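Mitochondrial dynamics protein MID49 (Mus musculus, PDB 4WOY) recruits the fission mediator Drp1 to the mitochondrial outer membrane, regulates its GTPase activity and is required for mitochondrial fission. Local coordinates at residues Glu161-Lys166 against Leu176-Val181; Asp188-Leu193 against Tyr210-Ala215; Pro243-Leu248 against Gly315-Ser320. The protein carries 1 engineered substitution. One frame throughout, in Å; residues are numbered along the deposited sequence.

Interaction 1 (Glu161-Lys166 against Leu176-Val181); sequences EELLLK and LAVLMV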
loop_
_atom_site.group_PDB
_atom_site.type_symbol
_atom_site.label_atom_id
_atom_site.label_comp_id
_atom_site.label_asym_id
_atom_site.label_seq_id
_atom_site.Cartn_x
_atom_site.Cartn_y
_atom_site.Cartn_z
ATOM N N GLU A 161 1.853 -12.148 1.461
ATOM C CA GLU A 161 1.762 -12.685 0.079
ATOM C C GLU A 161 2.490 -11.927 -1.043
ATOM O O GLU A 161 1.895 -11.207 -1.850
ATOM C CB GLU A 161 0.332 -12.861 -0.371
ATOM C CG GLU A 161 -0.144 -14.264 -0.136
ATOM C CD GLU A 161 -1.451 -14.512 -0.807
ATOM O OE1 GLU A 161 -2.022 -15.600 -0.593
ATOM O OE2 GLU A 161 -1.914 -13.617 -1.553
ATOM N N GLU A 162 3.798 -12.131 -1.080
ATOM C CA GLU A 162 4.667 -11.341 -1.913
ATOM C C GLU A 162 5.334 -12.179 -2.997
ATOM O O GLU A 162 5.755 -13.312 -2.771
ATOM C CB GLU A 162 5.669 -10.637 -1.015
ATOM C CG GLU A 162 4.913 -9.870 0.065
ATOM C CD GLU A 162 5.778 -8.959 0.874
ATOM O OE1 GLU A 162 6.964 -8.805 0.527
ATOM O OE2 GLU A 162 5.269 -8.398 1.866
ATOM N N LEU A 163 5.417 -11.605 -4.182
ATOM C CA LEU A 163 6.109 -12.225 -5.296
ATOM C C LEU A 163 7.409 -11.471 -5.510
ATOM O O LEU A 163 7.389 -10.285 -5.818
ATOM C CB LEU A 163 5.242 -12.158 -6.548
ATOM C CG LEU A 163 4.149 -13.224 -6.606
ATOM C CD1 LEU A 163 3.265 -13.019 -7.840
ATOM C CD2 LEU A 163 4.731 -14.618 -6.543
ATOM N N LEU A 164 8.548 -12.138 -5.381
ATOM C CA LEU A 164 9.798 -11.401 -5.510
ATOM C C LEU A 164 10.334 -11.559 -6.925
ATOM O O LEU A 164 10.383 -12.653 -7.486
ATOM C CB LEU A 164 10.841 -11.865 -4.474
ATOM C CG LEU A 164 10.622 -11.513 -2.984
ATOM C CD1 LEU A 164 11.802 -11.966 -2.120
ATOM C CD2 LEU A 164 10.347 -10.029 -2.753
ATOM N N LEU A 165 10.722 -10.430 -7.503
ATOM C CA LEU A 165 11.190 -10.420 -8.864
ATOM C C LEU A 165 12.673 -10.048 -9.049
ATOM O O LEU A 165 13.095 -8.917 -8.772
ATOM C CB LEU A 165 10.313 -9.470 -9.666
ATOM C CG LEU A 165 10.788 -9.594 -11.097
ATOM C CD1 LEU A 165 10.573 -11.011 -11.492
ATOM C CD2 LEU A 165 10.091 -8.704 -12.081
ATOM N N LYS A 166 13.431 -11.046 -9.511
ATOM C CA LYS A 166 14.858 -10.988 -9.836
ATOM C C LYS A 166 15.067 -11.291 -11.331
ATOM O O LYS A 166 14.683 -12.342 -11.821
ATOM C CB LYS A 166 15.649 -11.971 -8.956
ATOM C CG LYS A 166 17.148 -11.741 -8.852
ATOM C CD LYS A 166 17.572 -10.498 -8.102
ATOM C CE LYS A 166 19.104 -10.472 -8.039
ATOM N NZ LYS A 166 19.726 -9.188 -7.594
ATOM N N LEU A 176 6.143 -7.803 -5.936
ATOM C CA LEU A 176 4.736 -7.679 -6.252
ATOM C C LEU A 176 3.923 -8.106 -5.030
ATOM O O LEU A 176 4.162 -9.172 -4.445
ATOM C CB LEU A 176 4.355 -8.527 -7.464
ATOM C CG LEU A 176 4.763 -8.014 -8.849
ATOM C CD1 LEU A 176 4.755 -9.167 -9.847
ATOM C CD2 LEU A 176 3.858 -6.894 -9.346
ATOM N N ALA A 177 2.998 -7.255 -4.608
ATOM C CA ALA A 177 2.069 -7.658 -3.553
ATOM C C ALA A 177 0.774 -8.085 -4.213
ATOM O O ALA A 177 0.076 -7.260 -4.821
ATOM C CB ALA A 177 1.832 -6.532 -2.548
ATOM N N VAL A 178 0.457 -9.374 -4.131
ATOM C CA VAL A 178 -0.775 -9.863 -4.730
ATOM C C VAL A 178 -1.915 -9.571 -3.775
ATOM O O VAL A 178 -1.964 -10.126 -2.673
ATOM C CB VAL A 178 -0.726 -11.353 -5.025
ATOM C CG1 VAL A 178 -1.999 -11.775 -5.715
ATOM C CG2 VAL A 178 0.491 -11.683 -5.874
ATOM N N LEU A 179 -2.813 -8.676 -4.190
ATOM C CA LEU A 179 -3.870 -8.203 -3.309
ATOM C C LEU A 179 -5.252 -8.557 -3.809
ATOM O O LEU A 179 -5.723 -7.987 -4.802
ATOM C CB LEU A 179 -3.775 -6.691 -3.135
ATOM C CG LEU A 179 -2.450 -6.157 -2.606
ATOM C CD1 LEU A 179 -2.367 -4.660 -2.879
ATOM C CD2 LEU A 179 -2.295 -6.451 -1.100
ATOM N N MET A 180 -5.918 -9.476 -3.109
ATOM C CA MET A 180 -7.341 -9.744 -3.401
ATOM C C MET A 180 -8.180 -8.637 -2.762
ATOM O O MET A 180 -8.056 -8.372 -1.569
ATOM C CB MET A 180 -7.783 -11.123 -2.894
ATOM C CG MET A 180 -7.277 -12.301 -3.754
ATOM S SD MET A 180 -7.596 -13.926 -3.048
ATOM C CE MET A 180 -6.723 -13.841 -1.485
ATOM N N VAL A 181 -9.000 -7.962 -3.553
ATOM C CA VAL A 181 -9.644 -6.759 -3.064
ATOM C C VAL A 181 -11.143 -6.744 -3.333
ATOM O O VAL A 181 -11.619 -7.382 -4.286
ATOM C CB VAL A 181 -8.977 -5.502 -3.667
ATOM C CG1 VAL A 181 -7.473 -5.489 -3.353
ATOM C CG2 VAL A 181 -9.187 -5.432 -5.174
#
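Leu163 and Leu176 face each other as the hydrogen-bonded antiparallel pair of a beta hairpin, and their backbones supply two of the three bonds that hold it. Leu163 N gives its hydrogen to Leu176 O at 2.8 Å, and Leu176 N answers to Leu163 O at the same length; both bonds are nearly straight. The third is longer: Val178 N reaches Glu161 O over 3.3 Å, the donor lying almost in line with the carbonyl (176°). Between these bonds Glu162 and Ala177 form the non-hydrogen-bonded pair, where Glu162 CA adds a CA-H...O contact to Leu176 O. Further along, Leu165 takes up the ladder with Phe174. The hairpin is joined into the central mixed sheet of the nucleotidyltransferase-like domain through Ala177 and Leu179, which bond to strand 69-74.

The apolar contacts lie on the face shared by Leu163 and Leu176. Their CB atoms stand 3.8 Å apart, but the two branched ends do not meet. Leu163 instead sends CD1 diagonally to Val178, touching CG2 at 3.7 Å, while its CG lies 4.0 Å from the same methyl. Val178 has CG1 anti to its backbone N (chi1 -177°), which leaves CG2 beside that N and turned to Leu163.

The polar side chains add little across the strands. The extended Glu161 chain brings OE2 to 3.7 Å from Val178 O, too far for a bond and acceptor to acceptor; it runs past Leu133 and Arg134. Glu162 rises from the other face, with Ala177, beside His68.

Cohesion between the two strands therefore comes largely from main-chain bonds, with the Leu163-Leu176 and Leu163-Val178 packing added, while the side chains of Leu176 and Val178 carry the apolar face on to helices 18-42 and 126-139.

Interaction 2 (Asp188-Leu193 against Tyr210-Ala215); sequences DDRLLL and YPVETA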
loop_
_atom_site.group_PDB
_atom_site.type_symbol
_atom_site.label_atom_id
_atom_site.label_comp_id
_atom_site.label_asym_id
_atom_site.label_seq_id
_atom_site.Cartn_x
_atom_site.Cartn_y
_atom_site.Cartn_z
ATOM N N ASP A 188 -16.063 6.560 -3.453
ATOM C CA ASP A 188 -14.667 6.674 -3.859
ATOM C C ASP A 188 -14.046 5.297 -4.125
ATOM O O ASP A 188 -14.732 4.263 -4.160
ATOM C CB ASP A 188 -13.827 7.477 -2.828
ATOM C CG ASP A 188 -13.610 6.755 -1.478
ATOM O OD1 ASP A 188 -13.511 5.508 -1.418
ATOM O OD2 ASP A 188 -13.482 7.458 -0.452
ATOM N N ASP A 189 -12.736 5.295 -4.326
ATOM C CA ASP A 189 -12.043 4.086 -4.729
ATOM C C ASP A 189 -11.293 3.374 -3.611
ATOM O O ASP A 189 -10.382 2.607 -3.889
ATOM C CB ASP A 189 -11.094 4.418 -5.880
ATOM C CG ASP A 189 -11.843 4.734 -7.167
ATOM O OD1 ASP A 189 -12.758 3.959 -7.537
ATOM O OD2 ASP A 189 -11.548 5.778 -7.780
ATOM N N ARG A 190 -11.664 3.609 -2.357
ATOM C CA ARG A 190 -11.030 2.881 -1.249
ATOM C C ARG A 190 -11.321 1.376 -1.368
ATOM O O ARG A 190 -12.294 0.977 -2.002
ATOM C CB ARG A 190 -11.508 3.417 0.096
ATOM C CG ARG A 190 -12.963 3.122 0.392
ATOM C CD ARG A 190 -13.387 3.785 1.668
ATOM N NE ARG A 190 -13.248 5.224 1.585
ATOM C CZ ARG A 190 -13.105 6.011 2.643
ATOM N NH1 ARG A 190 -13.080 5.476 3.857
ATOM N NH2 ARG A 190 -12.973 7.323 2.488
ATOM N N LEU A 191 -10.462 0.537 -0.804
ATOM C CA LEU A 191 -10.607 -0.907 -0.959
ATOM C C LEU A 191 -10.532 -1.613 0.380
ATOM O O LEU A 191 -10.107 -1.032 1.383
ATOM C CB LEU A 191 -9.525 -1.480 -1.895
ATOM C CG LEU A 191 -9.552 -0.945 -3.344
ATOM C CD1 LEU A 191 -8.314 -1.380 -4.150
ATOM C CD2 LEU A 191 -10.845 -1.348 -4.077
ATOM N N LEU A 192 -10.968 -2.867 0.381
ATOM C CA LEU A 192 -10.649 -3.781 1.458
ATOM C C LEU A 192 -9.729 -4.832 0.877
ATOM O O LEU A 192 -10.008 -5.364 -0.212
ATOM C CB LEU A 192 -11.909 -4.432 2.022
ATOM C CG LEU A 192 -13.028 -3.471 2.403
ATOM C CD1 LEU A 192 -14.258 -4.250 2.852
ATOM C CD2 LEU A 192 -12.529 -2.519 3.447
ATOM N N LEU A 193 -8.645 -5.143 1.585
ATOM C CA LEU A 193 -7.708 -6.149 1.118
ATOM C C LEU A 193 -7.787 -7.403 1.955
ATOM O O LEU A 193 -7.941 -7.335 3.171
ATOM C CB LEU A 193 -6.271 -5.632 1.166
ATOM C CG LEU A 193 -5.873 -4.200 0.817
ATOM C CD1 LEU A 193 -4.561 -3.886 1.486
ATOM C CD2 LEU A 193 -5.714 -4.061 -0.666
ATOM N N TYR A 210 -5.140 3.736 0.134
ATOM C CA TYR A 210 -4.141 4.207 -0.814
ATOM C C TYR A 210 -4.758 4.904 -2.071
ATOM O O TYR A 210 -4.333 6.001 -2.414
ATOM C CB TYR A 210 -3.211 3.048 -1.226
ATOM C CG TYR A 210 -2.268 3.419 -2.352
ATOM C CD1 TYR A 210 -1.019 3.989 -2.083
ATOM C CD2 TYR A 210 -2.638 3.230 -3.681
ATOM C CE1 TYR A 210 -0.161 4.348 -3.101
ATOM C CE2 TYR A 210 -1.795 3.589 -4.700
ATOM C CZ TYR A 210 -0.552 4.143 -4.410
ATOM O OH TYR A 210 0.268 4.506 -5.443
ATOM N N PRO A 211 -5.766 4.294 -2.732
ATOM C CA PRO A 211 -6.337 4.960 -3.921
ATOM C C PRO A 211 -6.969 6.322 -3.630
ATOM O O PRO A 211 -6.904 7.227 -4.460
ATOM C CB PRO A 211 -7.410 3.973 -4.401
ATOM C CG PRO A 211 -6.974 2.648 -3.868
ATOM C CD PRO A 211 -6.391 2.969 -2.505
ATOM N N VAL A 212 -7.604 6.458 -2.472
ATOM C CA VAL A 212 -8.222 7.723 -2.082
ATOM C C VAL A 212 -7.172 8.790 -1.807
ATOM O O VAL A 212 -7.317 9.936 -2.226
ATOM C CB VAL A 212 -9.095 7.552 -0.827
ATOM C CG1 VAL A 212 -9.688 8.884 -0.416
ATOM C CG2 VAL A 212 -10.180 6.527 -1.070
ATOM N N GLU A 213 -6.119 8.388 -1.093
ATOM C CA GLU A 213 -5.019 9.268 -0.711
ATOM C C GLU A 213 -4.261 9.787 -1.923
ATOM O O GLU A 213 -3.955 10.976 -2.006
ATOM C CB GLU A 213 -4.050 8.553 0.244
ATOM C CG GLU A 213 -4.676 8.181 1.575
ATOM C CD GLU A 213 -3.846 7.191 2.390
ATOM O OE1 GLU A 213 -3.036 6.444 1.807
ATOM O OE2 GLU A 213 -4.042 7.142 3.619
ATOM N N THR A 214 -3.938 8.909 -2.860
ATOM C CA THR A 214 -3.158 9.375 -4.002
ATOM C C THR A 214 -4.027 10.214 -4.939
ATOM O O THR A 214 -3.521 11.120 -5.581
ATOM C CB THR A 214 -2.478 8.222 -4.780
ATOM O OG1 THR A 214 -3.433 7.541 -5.589
ATOM C CG2 THR A 214 -1.820 7.239 -3.816
ATOM N N ALA A 215 -5.329 9.942 -5.004
ATOM C CA ALA A 215 -6.213 10.795 -5.805
ATOM C C ALA A 215 -6.271 12.203 -5.223
ATOM O O ALA A 215 -6.293 13.192 -5.968
ATOM C CB ALA A 215 -7.598 10.211 -5.899
#
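Asp188, Asp189 and Arg190 rest on Pro211 and Val212 in a van der Waals contact near the surface, where the turn leading into strand 191-193 lies against the first turn of helix 210-224. Val212 does most of the touching. Its CG2 lies 3.5 Å from Asp188 CG, equally near both carboxylate oxygens, and 3.6 Å from Arg190 CB; the Asp188 and Val212 side chains cross at about a right angle. Next to it the Pro211 ring packs against the backbone, CB 3.3 Å from Asp189 O, with Leu191 CD1 more loosely on its CG.

The turn is braced from within. Asp188 OD1 accepts from Arg190 N at 2.8 Å, that N-H coming from above the carboxylate plane. Arg190 also grips the carboxylate side-on: NE reaches both oxygens, and NH2 bonds OD2 at 3.0 Å, all in the guanidinium plane and on syn lone pairs. Chi3 of 61° bends the chain, placing NE for this grip. The paired charges probably keep Asp188 ionised.

The bond to Arg190 N makes this an Asx turn, here locked by a salt bridge, at the entry to a strand of the central sheet and packed on the start of a helix.

Interaction 3 (Pro243-Leu248 against Gly315-Ser320); sequences PALVRL and GYVLYS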
loop_
_atom_site.group_PDB
_atom_site.type_symbol
_atom_site.label_atom_id
_atom_site.label_comp_id
_atom_site.label_asym_id
_atom_site.label_seq_id
_atom_site.Cartn_x
_atom_site.Cartn_y
_atom_site.Cartn_z
ATOM N N PRO A 243 18.065 3.333 9.789
ATOM C CA PRO A 243 17.541 2.090 10.378
ATOM C C PRO A 243 16.497 2.340 11.465
ATOM O O PRO A 243 15.617 1.508 11.652
ATOM C CB PRO A 243 18.792 1.402 10.948
ATOM C CG PRO A 243 19.888 2.412 10.873
ATOM C CD PRO A 243 19.540 3.362 9.786
ATOM N N ALA A 244 16.603 3.460 12.172
ATOM C CA ALA A 244 15.595 3.862 13.150
ATOM C C ALA A 244 14.258 4.278 12.541
ATOM O O ALA A 244 13.209 4.039 13.128
ATOM C CB ALA A 244 16.135 5.005 14.010
ATOM N N LEU A 245 14.289 4.894 11.363
ATOM C CA LEU A 245 13.087 5.508 10.791
ATOM C C LEU A 245 12.330 4.593 9.857
ATOM O O LEU A 245 11.318 4.989 9.296
ATOM C CB LEU A 245 13.463 6.770 10.024
ATOM C CG LEU A 245 14.305 7.795 10.771
ATOM C CD1 LEU A 245 14.565 8.988 9.854
ATOM C CD2 LEU A 245 13.618 8.226 12.069
ATOM N N VAL A 246 12.845 3.384 9.663
ATOM C CA VAL A 246 12.322 2.464 8.647
ATOM C C VAL A 246 10.858 2.081 8.874
ATOM O O VAL A 246 10.128 1.774 7.920
ATOM C CB VAL A 246 13.212 1.192 8.561
ATOM C CG1 VAL A 246 12.438 -0.026 8.055
ATOM C CG2 VAL A 246 14.404 1.470 7.669
ATOM N N ARG A 247 10.414 2.119 10.125
ATOM C CA ARG A 247 9.016 1.792 10.425
ATOM C C ARG A 247 8.058 2.878 9.890
ATOM O O ARG A 247 6.889 2.621 9.616
ATOM C CB ARG A 247 8.822 1.627 11.935
ATOM C CG ARG A 247 9.336 0.322 12.530
ATOM C CD ARG A 247 8.484 -0.869 12.157
ATOM N NE ARG A 247 7.073 -0.719 12.520
ATOM C CZ ARG A 247 6.573 -0.945 13.732
ATOM N NH1 ARG A 247 7.370 -1.305 14.721
ATOM N NH2 ARG A 247 5.276 -0.803 13.961
ATOM N N LEU A 248 8.570 4.097 9.759
ATOM C CA LEU A 248 7.808 5.190 9.176
ATOM C C LEU A 248 7.753 4.927 7.699
ATOM O O LEU A 248 8.739 5.155 6.996
ATOM C CB LEU A 248 8.468 6.535 9.452
ATOM C CG LEU A 248 8.443 6.909 10.926
ATOM C CD1 LEU A 248 9.071 8.275 11.150
ATOM C CD2 LEU A 248 6.997 6.834 11.450
ATOM N N GLY A 315 12.088 9.710 17.616
ATOM C CA GLY A 315 12.036 11.104 17.995
ATOM C C GLY A 315 13.417 11.713 18.025
ATOM O O GLY A 315 13.629 12.817 17.516
ATOM N N TYR A 316 14.368 11.003 18.619
ATOM C CA TYR A 316 15.692 11.577 18.775
ATOM C C TYR A 316 16.466 11.582 17.476
ATOM O O TYR A 316 17.390 12.371 17.332
ATOM C CB TYR A 316 16.492 10.859 19.869
ATOM C CG TYR A 316 16.301 11.490 21.231
ATOM C CD1 TYR A 316 15.303 12.451 21.442
ATOM C CD2 TYR A 316 17.148 11.181 22.290
ATOM C CE1 TYR A 316 15.131 13.058 22.678
ATOM C CE2 TYR A 316 16.985 11.783 23.536
ATOM C CZ TYR A 316 15.974 12.721 23.722
ATOM O OH TYR A 316 15.811 13.320 24.954
ATOM N N VAL A 317 16.132 10.688 16.552
ATOM C CA VAL A 317 16.680 10.760 15.191
ATOM C C VAL A 317 16.105 11.959 14.415
ATOM O O VAL A 317 16.815 12.631 13.669
ATOM C CB VAL A 317 16.418 9.455 14.387
ATOM C CG1 VAL A 317 16.822 9.619 12.911
ATOM C CG2 VAL A 317 17.163 8.292 15.010
ATOM N N LEU A 318 14.820 12.227 14.610
ATOM C CA LEU A 318 14.127 13.283 13.881
ATOM C C LEU A 318 14.376 14.694 14.433
ATOM O O LEU A 318 13.870 15.663 13.881
ATOM C CB LEU A 318 12.621 12.993 13.823
ATOM C CG LEU A 318 12.298 11.792 12.927
ATOM C CD1 LEU A 318 10.811 11.596 12.733
ATOM C CD2 LEU A 318 13.014 11.914 11.582
ATOM N N TYR A 319 15.139 14.807 15.515
ATOM C CA TYR A 319 15.503 16.098 16.109
ATOM C C TYR A 319 15.901 17.204 15.103
ATOM O O TYR A 319 15.566 18.371 15.289
ATOM C CB TYR A 319 16.719 15.891 17.028
ATOM C CG TYR A 319 17.959 15.690 16.174
ATOM C CD1 TYR A 319 18.124 14.527 15.440
ATOM C CD2 TYR A 319 18.903 16.691 16.014
ATOM C CE1 TYR A 319 19.188 14.341 14.618
ATOM C CE2 TYR A 319 19.981 16.515 15.183
ATOM C CZ TYR A 319 20.115 15.329 14.491
ATOM O OH TYR A 319 21.181 15.114 13.653
ATOM N N SER A 320 16.561 16.819 14.014
ATOM C CA SER A 320 17.337 17.742 13.187
ATOM C C SER A 320 16.587 18.730 12.322
ATOM O O SER A 320 17.236 19.471 11.594
ATOM C CB SER A 320 18.282 16.952 12.285
ATOM O OG SER A 320 17.567 16.089 11.433
#
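Leu245 reaches from the loop after helix 228-241 to the C-terminal end of helix 308-317, and following it outward accounts for most of this contact. Its CB leaves the backbone toward the opposite segment, and chi1 of -52° sets CG anti to the carbonyl carbon. There CG is already 3.8 Å from Val317 CG1. At the tip CD2 is the nearer methyl to Val317, 3.6 Å from CG1, and it also lies 3.8 Å from Leu318 CD2. The other methyl, CD1, closes on Leu318 CD2 at 3.7 Å. The fork of Leu245 thus has both methyls on two neighbouring residues: it meets Val317 tip to tip and passes slantwise over Leu318.

Two smaller contacts flank it. Val317 points its second methyl elsewhere: CG1 is anti to the backbone N (chi1 172°) and serves Leu245, while CG2 reaches Ala244 CB at 3.6 Å. Leu248 approaches Leu318 tip to tip, CD1 to CD1, at a looser 4.1 Å. Leu245 and Leu248 are brought together by a type I beta turn, closed by the bond from Leu248 N to Leu245 O at 2.9 Å, so that both leucines address the helix end.

All of this is hydrocarbon against hydrocarbon. Leu318 continues inward onto Leu283, Val284 and Leu287 of helix 272-288, and Leu245 and Leu248 both touch Cys239 and Ile314. On the outer side of the turn Arg247 makes a salt bridge to Glu310 and a cation-pi contact with Phe306, a second tie between the loop and the region of helix 308-317.

The contact ties an inter-helix turn to the end of helix 308-317 at the edge of the apolar packing between helices 228-241, 272-288 and 308-317, consistent with the Mab-21 HhH/H2TH-like family to which this region is assigned.

The three contacts follow one another along the chain, each closing before the next opens. Interactions 1 and 2 share the central mixed sheet of the nucleotidyltransferase-like domain: strands 173-182 and 191-193 are neighbours in it, and though the two centres are about 18 Å apart they touch, Val181 CG1 packing on Leu193 CD2 at 3.5 Å. Interaction 3 stands apart in the helical C-terminal region, its centre about 28 Å from that of interaction 1 and 27 Å from that of interaction 2, with no atoms touching either. Helix 210-224 leads from the sheet toward those helices, so the set samples both parts of the probably cytoplasmic piece of this outer-membrane Drp1 receptor.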